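Local coordinates for hypothetical protein (Neisseria meningitidis Z2491, PDB 2F46) that probably acts as a phosphatase of the nonclassical, eukaryotic-like kind, hydrolysing phosphate esters, at residues E22-S27 with V105-R110; A33-I38 with Q66-A71; T45-R50 with G75-P80; V81-I86 with G112-L117. One frame throughout, in Å; residues are numbered along the deposited sequence. Where two conformers were deposited one is given.

In the fold
Contacts 1 and 3 build the same sheet: strand 105-108 of contact 1 lies beside strand 45-48 of contact 3, and L106 N and Y108 O bond to T45 O and N49 N. Contact 1, nearest the chain's centre, is buried backbone pairing; contact 3, reaching the outermost strand 75-78, is partly exposed and adds histidine and amide bonds. Contact 2 is purely apolar and lies peripherally, joining helices on the face of L106 and I46. Contact 4, on the other face, joins the loop after strand 75-78 to helix 113-125 through an arginine. Contacts 2 and 4 lie on opposite sides of the centre and do not touch.

Contact 1: residues E22-S27 with V105-R110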
# COMPACT_ATOMS: atom_id res chain seq x y z
N GLU A 22 2.56 -5.81 10.69
CA GLU A 22 2.40 -7.26 10.93
C GLU A 22 1.80 -8.07 9.76
O GLU A 22 2.27 -9.17 9.44
CB GLU A 22 1.53 -7.44 12.20
CG GLU A 22 1.18 -8.90 12.55
CD GLU A 22 0.30 -9.04 13.80
OE1 GLU A 22 -0.26 -8.03 14.29
OE2 GLU A 22 0.17 -10.19 14.27
N HIS A 23 0.77 -7.52 9.14
CA HIS A 23 0.08 -8.24 8.07
C HIS A 23 0.12 -7.50 6.74
O HIS A 23 -0.64 -7.82 5.84
CB HIS A 23 -1.38 -8.45 8.46
CG HIS A 23 -1.54 -9.30 9.68
ND1 HIS A 23 -0.97 -10.54 9.79
CD2 HIS A 23 -2.22 -9.09 10.84
CE1 HIS A 23 -1.27 -11.07 10.96
NE2 HIS A 23 -2.03 -10.21 11.61
N LEU A 24 1.05 -6.56 6.60
CA LEU A 24 1.04 -5.62 5.48
C LEU A 24 2.42 -5.42 4.83
O LEU A 24 3.35 -4.95 5.50
CB LEU A 24 0.53 -4.29 5.97
CG LEU A 24 0.45 -3.17 4.90
CD1 LEU A 24 -0.52 -3.56 3.78
CD2 LEU A 24 0.06 -1.83 5.49
N TYR A 25 2.55 -5.80 3.59
CA TYR A 25 3.69 -5.46 2.71
C TYR A 25 3.28 -4.31 1.80
O TYR A 25 2.08 -4.15 1.47
CB TYR A 25 4.03 -6.62 1.81
CG TYR A 25 4.58 -7.84 2.50
CD1 TYR A 25 3.75 -8.74 3.13
CD2 TYR A 25 5.95 -8.07 2.55
CE1 TYR A 25 4.26 -9.86 3.78
CE2 TYR A 25 6.47 -9.19 3.19
CZ TYR A 25 5.62 -10.07 3.80
OH TYR A 25 6.09 -11.20 4.43
N ILE A 26 4.25 -3.47 1.44
CA ILE A 26 4.03 -2.44 0.42
C ILE A 26 5.04 -2.63 -0.73
O ILE A 26 6.03 -3.37 -0.61
CB ILE A 26 4.12 -1.04 0.98
CG1 ILE A 26 5.53 -0.71 1.51
CG2 ILE A 26 3.03 -0.83 2.01
CD1 ILE A 26 5.72 0.68 1.93
N SER A 27 4.75 -2.03 -1.85
CA SER A 27 5.62 -2.14 -3.03
C SER A 27 5.37 -0.99 -3.98
O SER A 27 4.26 -0.41 -4.01
CB SER A 27 5.32 -3.44 -3.75
OG SER A 27 5.96 -3.59 -4.99
N VAL A 105 -1.47 -8.96 3.44
CA VAL A 105 -1.92 -7.99 2.44
C VAL A 105 -0.68 -7.38 1.79
O VAL A 105 0.30 -7.11 2.48
CB VAL A 105 -2.76 -6.85 3.08
CG1 VAL A 105 -3.18 -5.88 2.02
CG2 VAL A 105 -4.00 -7.41 3.83
N LEU A 106 -0.72 -7.18 0.47
CA LEU A 106 0.26 -6.36 -0.23
C LEU A 106 -0.47 -5.16 -0.83
O LEU A 106 -1.38 -5.35 -1.67
CB LEU A 106 0.91 -7.16 -1.36
CG LEU A 106 1.86 -6.43 -2.31
CD1 LEU A 106 2.92 -5.69 -1.63
CD2 LEU A 106 2.45 -7.47 -3.27
N ALA A 107 -0.04 -3.98 -0.45
CA ALA A 107 -0.55 -2.73 -1.05
C ALA A 107 0.50 -2.12 -1.94
O ALA A 107 1.69 -2.13 -1.60
CB ALA A 107 -0.99 -1.75 0.00
N TYR A 108 0.10 -1.60 -3.09
CA TYR A 108 1.07 -0.94 -3.98
C TYR A 108 0.53 0.36 -4.61
O TYR A 108 -0.69 0.57 -4.68
CB TYR A 108 1.55 -1.85 -5.11
CG TYR A 108 0.57 -2.11 -6.24
CD1 TYR A 108 -0.35 -3.11 -6.17
CD2 TYR A 108 0.60 -1.34 -7.41
CE1 TYR A 108 -1.22 -3.41 -7.22
CE2 TYR A 108 -0.25 -1.62 -8.46
CZ TYR A 108 -1.19 -2.63 -8.36
OH TYR A 108 -2.04 -2.87 -9.41
N CYS A 109 1.44 1.24 -4.99
CA CYS A 109 1.05 2.34 -5.84
C CYS A 109 2.21 2.44 -6.82
O CYS A 109 2.81 1.43 -7.20
CB CYS A 109 0.71 3.61 -5.04
SG CYS A 109 2.06 4.66 -4.44
N ARG A 110 2.51 3.63 -7.27
CA ARG A 110 3.67 3.75 -8.18
C ARG A 110 4.96 3.46 -7.41
O ARG A 110 5.87 2.78 -7.92
CB ARG A 110 3.75 5.17 -8.76
CG ARG A 110 4.88 5.33 -9.78
CD ARG A 110 4.92 6.72 -10.36
NE ARG A 110 6.00 6.83 -11.33
CZ ARG A 110 7.27 7.09 -11.04
NH1 ARG A 110 7.66 7.31 -9.79
NH2 ARG A 110 8.15 7.16 -12.03
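Strands 24-27 and 105-108 run parallel as neighbours in the mixed sheet of a phosphatase-like alpha/beta domain, with L24, Y25, I26 and S27 level with V105, L106, A107 and Y108. Backbone hydrogen bonds carry the pairing. V105 N gives a nearly straight bond to H23 O (2.8 Å, 173°), lying in the carbonyl plane; Y25 N returns one to V105 O (2.8 Å) almost along the C=O axis, and A107 N reaches Y25 O at 2.9 Å. Toward the C-terminal ends the ladder loosens: S27 N to A107 O is weak and bent to 129°, and C109 N to S27 O is weak at 3.4 Å. CA-H...O contacts accompany the ladder, the shortest from I26 CA to A107 O (3.1 Å). Apolar packing divides between two faces. In L24, CG is anti to the backbone N and a chi2 of 62° brings CD1 toward strand 105-108, where the side chain crosses V105 obliquely, CD1 3.9 Å from V105 CG1; W119 and C115 of helix 113-125 pack on L24 and A107 of this face. The other face holds Y25, L106, S27 and Y108, and F61 and I64 of helix 61-68 touch the Y108 side chain. Strand 105-108 leads through loop C109-G112 into helix 113-125; C109 at the strand end and R114 in the first helical turn are consistent with the phosphate-binding loop of cysteine-dependent phosphatases. On the Y25 side, L106 CD1 folds over the neighbouring backbone and sits 3.7 Å from Y25 CB.

Contact 2: residues A33-I38 with Q66-A71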
# COMPACT_ATOMS: atom_id res chain seq x y z
N ALA A 33 6.13 -9.96 -13.72
CA ALA A 33 7.30 -10.58 -13.18
C ALA A 33 7.29 -10.73 -11.67
O ALA A 33 8.08 -11.49 -11.15
CB ALA A 33 8.54 -9.82 -13.62
N ASP A 34 6.41 -10.00 -10.98
CA ASP A 34 6.33 -10.09 -9.52
C ASP A 34 5.55 -11.29 -8.99
O ASP A 34 5.58 -11.52 -7.78
CB ASP A 34 5.70 -8.81 -8.93
CG ASP A 34 6.62 -7.64 -9.04
OD1 ASP A 34 7.79 -7.73 -8.61
OD2 ASP A 34 6.19 -6.60 -9.57
N ALA A 35 4.90 -12.04 -9.87
CA ALA A 35 4.09 -13.19 -9.46
C ALA A 35 4.86 -14.19 -8.61
O ALA A 35 4.35 -14.66 -7.59
CB ALA A 35 3.50 -13.87 -10.65
N GLU A 36 6.08 -14.55 -9.02
CA GLU A 36 6.87 -15.53 -8.27
C GLU A 36 7.08 -15.12 -6.83
O GLU A 36 6.86 -15.91 -5.92
CB GLU A 36 8.24 -15.76 -8.91
CG GLU A 36 8.34 -17.03 -9.74
N GLN A 37 7.53 -13.88 -6.60
CA GLN A 37 7.82 -13.47 -5.26
C GLN A 37 6.54 -13.36 -4.43
O GLN A 37 6.53 -13.64 -3.24
CB GLN A 37 8.59 -12.15 -5.24
CG GLN A 37 8.94 -11.71 -3.82
CD GLN A 37 9.63 -10.35 -3.73
OE1 GLN A 37 9.69 -9.59 -4.71
NE2 GLN A 37 10.12 -10.05 -2.54
N ILE A 38 5.47 -12.90 -5.08
CA ILE A 38 4.18 -12.75 -4.41
C ILE A 38 3.69 -14.11 -3.92
O ILE A 38 3.22 -14.21 -2.79
CB ILE A 38 3.20 -12.03 -5.34
CG1 ILE A 38 3.55 -10.54 -5.31
CG2 ILE A 38 1.76 -12.19 -4.91
CD1 ILE A 38 2.85 -9.67 -6.35
N GLN A 66 -5.58 -10.30 -13.06
CA GLN A 66 -5.49 -11.52 -13.90
C GLN A 66 -4.21 -12.28 -13.69
O GLN A 66 -4.23 -13.52 -13.59
CB GLN A 66 -5.55 -11.14 -15.37
CG GLN A 66 -6.91 -10.96 -15.93
CD GLN A 66 -6.90 -11.08 -17.46
OE1 GLN A 66 -6.65 -10.10 -18.17
NE2 GLN A 66 -7.19 -12.27 -17.96
N TRP A 67 -3.09 -11.59 -13.66
CA TRP A 67 -1.78 -12.23 -13.52
C TRP A 67 -1.65 -12.83 -12.13
O TRP A 67 -1.19 -13.97 -11.97
CB TRP A 67 -0.63 -11.25 -13.76
CG TRP A 67 -0.43 -10.82 -15.18
CD1 TRP A 67 -0.65 -11.57 -16.31
CD2 TRP A 67 0.13 -9.58 -15.63
NE1 TRP A 67 -0.31 -10.85 -17.42
CE2 TRP A 67 0.20 -9.64 -17.04
CE3 TRP A 67 0.60 -8.43 -14.98
CZ2 TRP A 67 0.66 -8.57 -17.82
CZ3 TRP A 67 1.06 -7.37 -15.75
CH2 TRP A 67 1.08 -7.44 -17.16
N LEU A 68 -2.11 -12.12 -11.11
CA LEU A 68 -1.84 -12.54 -9.74
C LEU A 68 -2.85 -13.52 -9.12
O LEU A 68 -2.55 -14.14 -8.10
CB LEU A 68 -1.59 -11.33 -8.83
CG LEU A 68 -0.45 -10.43 -9.23
CD1 LEU A 68 -0.29 -9.32 -8.21
CD2 LEU A 68 0.85 -11.21 -9.37
N GLU A 69 -4.01 -13.69 -9.73
CA GLU A 69 -4.94 -14.74 -9.31
C GLU A 69 -4.30 -16.12 -9.50
O GLU A 69 -4.69 -17.08 -8.85
CB GLU A 69 -6.23 -14.69 -10.13
CG GLU A 69 -7.19 -13.62 -9.68
CD GLU A 69 -8.35 -13.44 -10.64
OE1 GLU A 69 -8.19 -13.78 -11.83
OE2 GLU A 69 -9.41 -12.95 -10.20
N GLN A 70 -3.31 -16.20 -10.38
CA GLN A 70 -2.56 -17.42 -10.59
C GLN A 70 -1.42 -17.57 -9.60
O GLN A 70 -0.68 -18.56 -9.64
CB GLN A 70 -2.02 -17.44 -12.02
CG GLN A 70 -3.11 -17.36 -13.10
CD GLN A 70 -4.23 -18.38 -12.87
OE1 GLN A 70 -3.97 -19.55 -12.55
NE2 GLN A 70 -5.48 -17.94 -13.04
N ALA A 71 -1.30 -16.60 -8.69
CA ALA A 71 -0.21 -16.54 -7.71
C ALA A 71 -0.70 -16.71 -6.27
O ALA A 71 0.04 -16.41 -5.32
CB ALA A 71 0.53 -15.20 -7.85
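I38 and L68 cross at about a right angle, meeting tip to tip: I38 CD1 lies 3.7 Å from L68 CD1, and L68 CD2 is close to the same methyl. Both chains are extended past CG, with chi2 170° in I38 and -177° in L68, so I38 CD1 and the two end methyls of L68 reach the other segment. In both residues the branch used is anti to the carbonyl carbon; in I38, CG2, anti to the backbone N, is left on the side of A71, whose CB is 4.4 Å from I38 CG2. L68 CD2 touches A35 as well as I38 CD1, resting against the backbone at A35 CA (3.8 Å) and beside A35 CB (4.0 Å), whereas L68 CD1 meets I38 CD1. The start of helix 35-41 packs here on the C-terminal part of helix 61-68 and the residues after it, on one face of the central sheet of the alpha/beta domain, about 17 Å from the centre of the chain to the centre of the contact. Alanine at both A35 and A71 lets the backbones draw together, with their CA atoms 5.7 Å apart. A71 points its methyl toward the partner segment and sets it 3.9 Å from A35 O, while the two alanine methyls stand 4.3 Å apart. No hydrogen bond joins the segments. Below the methyls the sheet closes the packing: I38 CD1 touches L106 CD2, and L68 meets I46 and F76. Farther along, I43 and V73 pack on I38.

Contact 3: residues T45-R50 with G75-P80. Unlike the reference sequence in segment 45-50: I46 (reference Val).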
# COMPACT_ATOMS: atom_id res chain seq x y z
N THR A 45 -4.10 -11.00 -0.22
CA THR A 45 -4.90 -9.83 -0.60
C THR A 45 -4.01 -8.76 -1.20
O THR A 45 -2.93 -8.48 -0.68
CB THR A 45 -5.59 -9.22 0.62
OG1 THR A 45 -6.31 -10.25 1.30
CG2 THR A 45 -6.53 -8.08 0.24
N ILE A 46 -4.46 -8.19 -2.33
CA ILE A 46 -3.79 -7.11 -3.04
C ILE A 46 -4.68 -5.88 -2.97
O ILE A 46 -5.86 -5.96 -3.32
CB ILE A 46 -3.57 -7.45 -4.53
CG1 ILE A 46 -2.44 -8.48 -4.68
CG2 ILE A 46 -3.32 -6.20 -5.40
CD1 ILE A 46 -1.05 -7.92 -4.55
N ILE A 47 -4.09 -4.77 -2.54
CA ILE A 47 -4.72 -3.45 -2.58
C ILE A 47 -3.89 -2.56 -3.52
O ILE A 47 -2.66 -2.40 -3.35
CB ILE A 47 -4.80 -2.74 -1.23
CG1 ILE A 47 -5.62 -3.59 -0.24
CG2 ILE A 47 -5.49 -1.39 -1.37
CD1 ILE A 47 -5.60 -3.14 1.21
N CYS A 48 -4.51 -2.00 -4.55
CA CYS A 48 -3.90 -1.05 -5.43
C CYS A 48 -4.38 0.32 -5.14
O CYS A 48 -5.60 0.58 -5.22
CB CYS A 48 -4.24 -1.37 -6.87
SG CYS A 48 -3.70 -0.17 -8.07
N ASN A 49 -3.43 1.18 -4.79
CA ASN A 49 -3.76 2.57 -4.43
C ASN A 49 -3.48 3.60 -5.50
O ASN A 49 -3.38 4.79 -5.23
CB ASN A 49 -3.10 2.98 -3.09
CG ASN A 49 -3.64 2.22 -1.89
OD1 ASN A 49 -2.87 1.59 -1.14
ND2 ASN A 49 -4.96 2.31 -1.64
N ARG A 50 -3.31 3.10 -6.73
CA ARG A 50 -2.91 3.89 -7.89
C ARG A 50 -4.05 3.94 -8.89
O ARG A 50 -4.51 2.89 -9.33
CB ARG A 50 -1.68 3.27 -8.59
CG ARG A 50 -1.02 4.22 -9.54
CD ARG A 50 0.19 3.58 -10.17
NE ARG A 50 0.89 4.59 -10.90
CZ ARG A 50 1.98 4.38 -11.62
NH1 ARG A 50 2.48 3.17 -11.78
NH2 ARG A 50 2.55 5.41 -12.21
N GLY A 75 -8.01 -12.04 -2.67
CA GLY A 75 -8.73 -10.80 -2.54
C GLY A 75 -8.02 -9.70 -3.27
O GLY A 75 -6.82 -9.59 -3.19
N PHE A 76 -8.79 -8.85 -3.94
CA PHE A 76 -8.26 -7.74 -4.75
C PHE A 76 -9.12 -6.52 -4.56
O PHE A 76 -10.34 -6.59 -4.72
CB PHE A 76 -8.29 -8.11 -6.23
CG PHE A 76 -7.36 -9.23 -6.60
CD1 PHE A 76 -7.79 -10.56 -6.56
CD2 PHE A 76 -6.08 -8.97 -7.02
CE1 PHE A 76 -6.90 -11.60 -6.90
CE2 PHE A 76 -5.22 -10.00 -7.35
CZ PHE A 76 -5.66 -11.29 -7.30
N HIS A 77 -8.49 -5.39 -4.27
CA HIS A 77 -9.21 -4.15 -4.06
C HIS A 77 -8.50 -3.04 -4.79
O HIS A 77 -7.33 -2.80 -4.57
CB HIS A 77 -9.29 -3.79 -2.57
CG HIS A 77 -9.91 -4.86 -1.75
ND1 HIS A 77 -11.25 -5.16 -1.80
CD2 HIS A 77 -9.36 -5.77 -0.91
CE1 HIS A 77 -11.51 -6.16 -0.98
NE2 HIS A 77 -10.38 -6.56 -0.43
N HIS A 78 -9.23 -2.30 -5.63
CA HIS A 78 -8.74 -1.10 -6.26
C HIS A 78 -9.23 0.14 -5.51
O HIS A 78 -10.43 0.47 -5.50
CB HIS A 78 -9.16 -1.03 -7.72
CG HIS A 78 -8.35 -0.09 -8.54
ND1 HIS A 78 -8.63 0.18 -9.88
CD2 HIS A 78 -7.28 0.67 -8.24
CE1 HIS A 78 -7.77 1.05 -10.34
NE2 HIS A 78 -6.92 1.36 -9.36
N GLN A 79 -8.29 0.78 -4.80
CA GLN A 79 -8.60 1.90 -3.94
C GLN A 79 -7.71 3.05 -4.39
O GLN A 79 -6.78 3.48 -3.70
CB GLN A 79 -8.39 1.55 -2.46
CG GLN A 79 -8.84 2.73 -1.57
CD GLN A 79 -8.18 2.86 -0.21
OE1 GLN A 79 -7.33 2.03 0.20
NE2 GLN A 79 -8.56 3.93 0.50
N PRO A 80 -7.98 3.59 -5.57
CA PRO A 80 -7.11 4.60 -6.11
C PRO A 80 -7.18 5.93 -5.31
O PRO A 80 -8.27 6.37 -4.91
CB PRO A 80 -7.63 4.77 -7.54
CG PRO A 80 -9.04 4.47 -7.41
CD PRO A 80 -9.14 3.35 -6.45
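Four backbone hydrogen bonds join parallel strands 45-48 and 75-78: I46 N to G75 O, H77 N to I46 O, C48 N to H77 O and the shortest, Q79 N to C48 O (2.7 Å). At the C-terminal ends of the strands side chains add to the pairing. H78, with CG anti to its backbone N, brings its end nearer the partner segment, and NE2 donates to R50 O (2.9 Å, 167°) from within the ring plane but above the carbonyl plane. C48 O lies at the edge of that ring, and C48 SG sits obliquely, 3.7 Å from H78 CD2. N49 ND2 gives Q79 O an in-plane bond on a lone pair (3.0 Å) and Q79 OE1 a weak, bent one, the two amides turned 72° apart. On the I46 side, I46 CB meets F76 CD2 at 3.8 Å, the side chains pointing the same way. A second shell fixes the polar ends: D90 O accepts from Q79 NE2, E102 O from T45 OG1, while E54 and E55 form salt bridges with R50. F61 packs on I46, C48 and F76 from helix 61-68, the connection of this beta-alpha-beta unit.

Contact 4: residues V81-I86 with G112-L117; sequences VTARDI and GTRCSL
This is a buried packing of loop 81-86, which follows strand 75-78 and leads to helix 88-99, against the first turns of helix 113-125, with one arginine hydrogen bond to a loop carbonyl. R114 has the largest share of it. CG is anti to the carbonyl carbon (chi1 -73°) and the chain bends at chi3 (-95°), bringing the guanidinium round so that NH1 donates to V81 O at 3.0 Å. The bond is straight (163°) and lies in both the carbonyl and the guanidinium plane, so the acceptor is met at the edge of the flat group. NH1 is also salt-bridged to E54, a second anchor likely to hold the group's rotation. The aliphatic part slides past V81 in the opposite direction, V81 CG2 lying 3.7 Å from R114 CD. Beyond it, A83 CB comes within 4.0 Å of L117 CD1, and I86 crosses L117 obliquely, placing CD1 4.0 Å from L117 CB. At the helix start, G112 occupies the N-cap position with a positive phi, and its O accepts from both S116 N and S116 OG (2.9 Å), gripping the first turn. R114 follows the loop from C109, an arrangement consistent with a phosphate-binding loop of cysteine-dependent phosphatases, in which such an arginine stands at the helix start. I86 also packs on L118 and F121 of helix 113-125 and on V91 of helix 88-99, V81 is backbone-bonded to N49 just after strand 45-48, and C115 and S116 turn to I26 of strand 24-27.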
# COMPACT_ATOMS: atom_id res chain seq x y z
N VAL A 81 -6.01 6.50 -5.07
CA VAL A 81 -5.88 7.84 -4.50
C VAL A 81 -4.72 8.56 -5.16
O VAL A 81 -3.88 7.96 -5.84
CB VAL A 81 -5.65 7.80 -2.98
CG1 VAL A 81 -6.76 6.99 -2.27
CG2 VAL A 81 -4.28 7.21 -2.65
N THR A 82 -4.62 9.87 -4.94
CA THR A 82 -3.38 10.59 -5.13
C THR A 82 -2.88 11.09 -3.77
O THR A 82 -3.68 11.33 -2.85
CB THR A 82 -3.51 11.76 -6.12
OG1 THR A 82 -4.35 12.74 -5.53
CG2 THR A 82 -4.10 11.28 -7.44
N ALA A 83 -1.56 11.16 -3.60
CA ALA A 83 -1.02 11.55 -2.30
C ALA A 83 -1.59 12.88 -1.84
O ALA A 83 -1.96 13.07 -0.67
CB ALA A 83 0.49 11.56 -2.33
N ARG A 84 -1.70 13.79 -2.79
CA ARG A 84 -2.26 15.12 -2.58
C ARG A 84 -3.68 15.07 -2.02
O ARG A 84 -4.01 15.83 -1.09
CB ARG A 84 -2.25 15.90 -3.91
CG ARG A 84 -3.19 17.12 -3.94
CD ARG A 84 -3.06 17.97 -5.22
NE ARG A 84 -3.49 19.36 -4.98
CZ ARG A 84 -2.79 20.25 -4.29
NH1 ARG A 84 -1.62 19.91 -3.76
NH2 ARG A 84 -3.26 21.48 -4.12
N ASP A 85 -4.51 14.19 -2.56
CA ASP A 85 -5.96 14.23 -2.27
C ASP A 85 -6.41 13.27 -1.18
O ASP A 85 -7.61 13.20 -0.88
CB ASP A 85 -6.77 13.98 -3.54
N ILE A 86 -5.48 12.55 -0.55
CA ILE A 86 -5.86 11.61 0.50
C ILE A 86 -6.60 12.35 1.61
O ILE A 86 -6.10 13.36 2.14
CB ILE A 86 -4.61 10.92 1.10
CG1 ILE A 86 -4.08 9.88 0.12
CG2 ILE A 86 -4.96 10.24 2.43
CD1 ILE A 86 -2.73 9.32 0.53
N GLY A 112 4.76 3.06 -3.57
CA GLY A 112 4.44 2.67 -2.21
C GLY A 112 4.19 3.86 -1.29
O GLY A 112 3.76 3.66 -0.15
N THR A 113 4.39 5.08 -1.78
CA THR A 113 4.16 6.28 -0.97
C THR A 113 2.72 6.39 -0.49
O THR A 113 2.44 6.68 0.66
CB THR A 113 4.55 7.53 -1.76
OG1 THR A 113 5.96 7.44 -2.02
CG2 THR A 113 4.27 8.80 -0.98
N ARG A 114 1.79 6.19 -1.42
CA ARG A 114 0.38 6.36 -1.02
C ARG A 114 -0.06 5.33 -0.01
O ARG A 114 -0.79 5.69 0.95
CB ARG A 114 -0.53 6.34 -2.25
CG ARG A 114 -0.42 7.61 -3.07
CD ARG A 114 -1.04 7.44 -4.48
NE ARG A 114 -0.01 7.07 -5.44
CZ ARG A 114 -0.16 7.21 -6.75
NH1 ARG A 114 -1.29 7.64 -7.26
NH2 ARG A 114 0.87 6.94 -7.54
N CYS A 115 0.38 4.08 -0.17
CA CYS A 115 0.08 3.01 0.78
C CYS A 115 0.61 3.40 2.17
O CYS A 115 -0.08 3.33 3.20
CB CYS A 115 0.68 1.68 0.31
SG CYS A 115 0.44 1.35 -1.49
N SER A 116 1.86 3.86 2.16
CA SER A 116 2.53 4.20 3.40
C SER A 116 1.85 5.38 4.08
O SER A 116 1.77 5.46 5.31
CB SER A 116 4.01 4.46 3.15
OG SER A 116 4.65 3.33 2.58
N LEU A 117 1.34 6.32 3.30
CA LEU A 117 0.58 7.44 3.87
C LEU A 117 -0.77 7.01 4.43
O LEU A 117 -1.20 7.48 5.50
CB LEU A 117 0.37 8.52 2.85
CG LEU A 117 1.56 9.39 2.53
CD1 LEU A 117 1.26 10.26 1.36
CD2 LEU A 117 1.92 10.27 3.70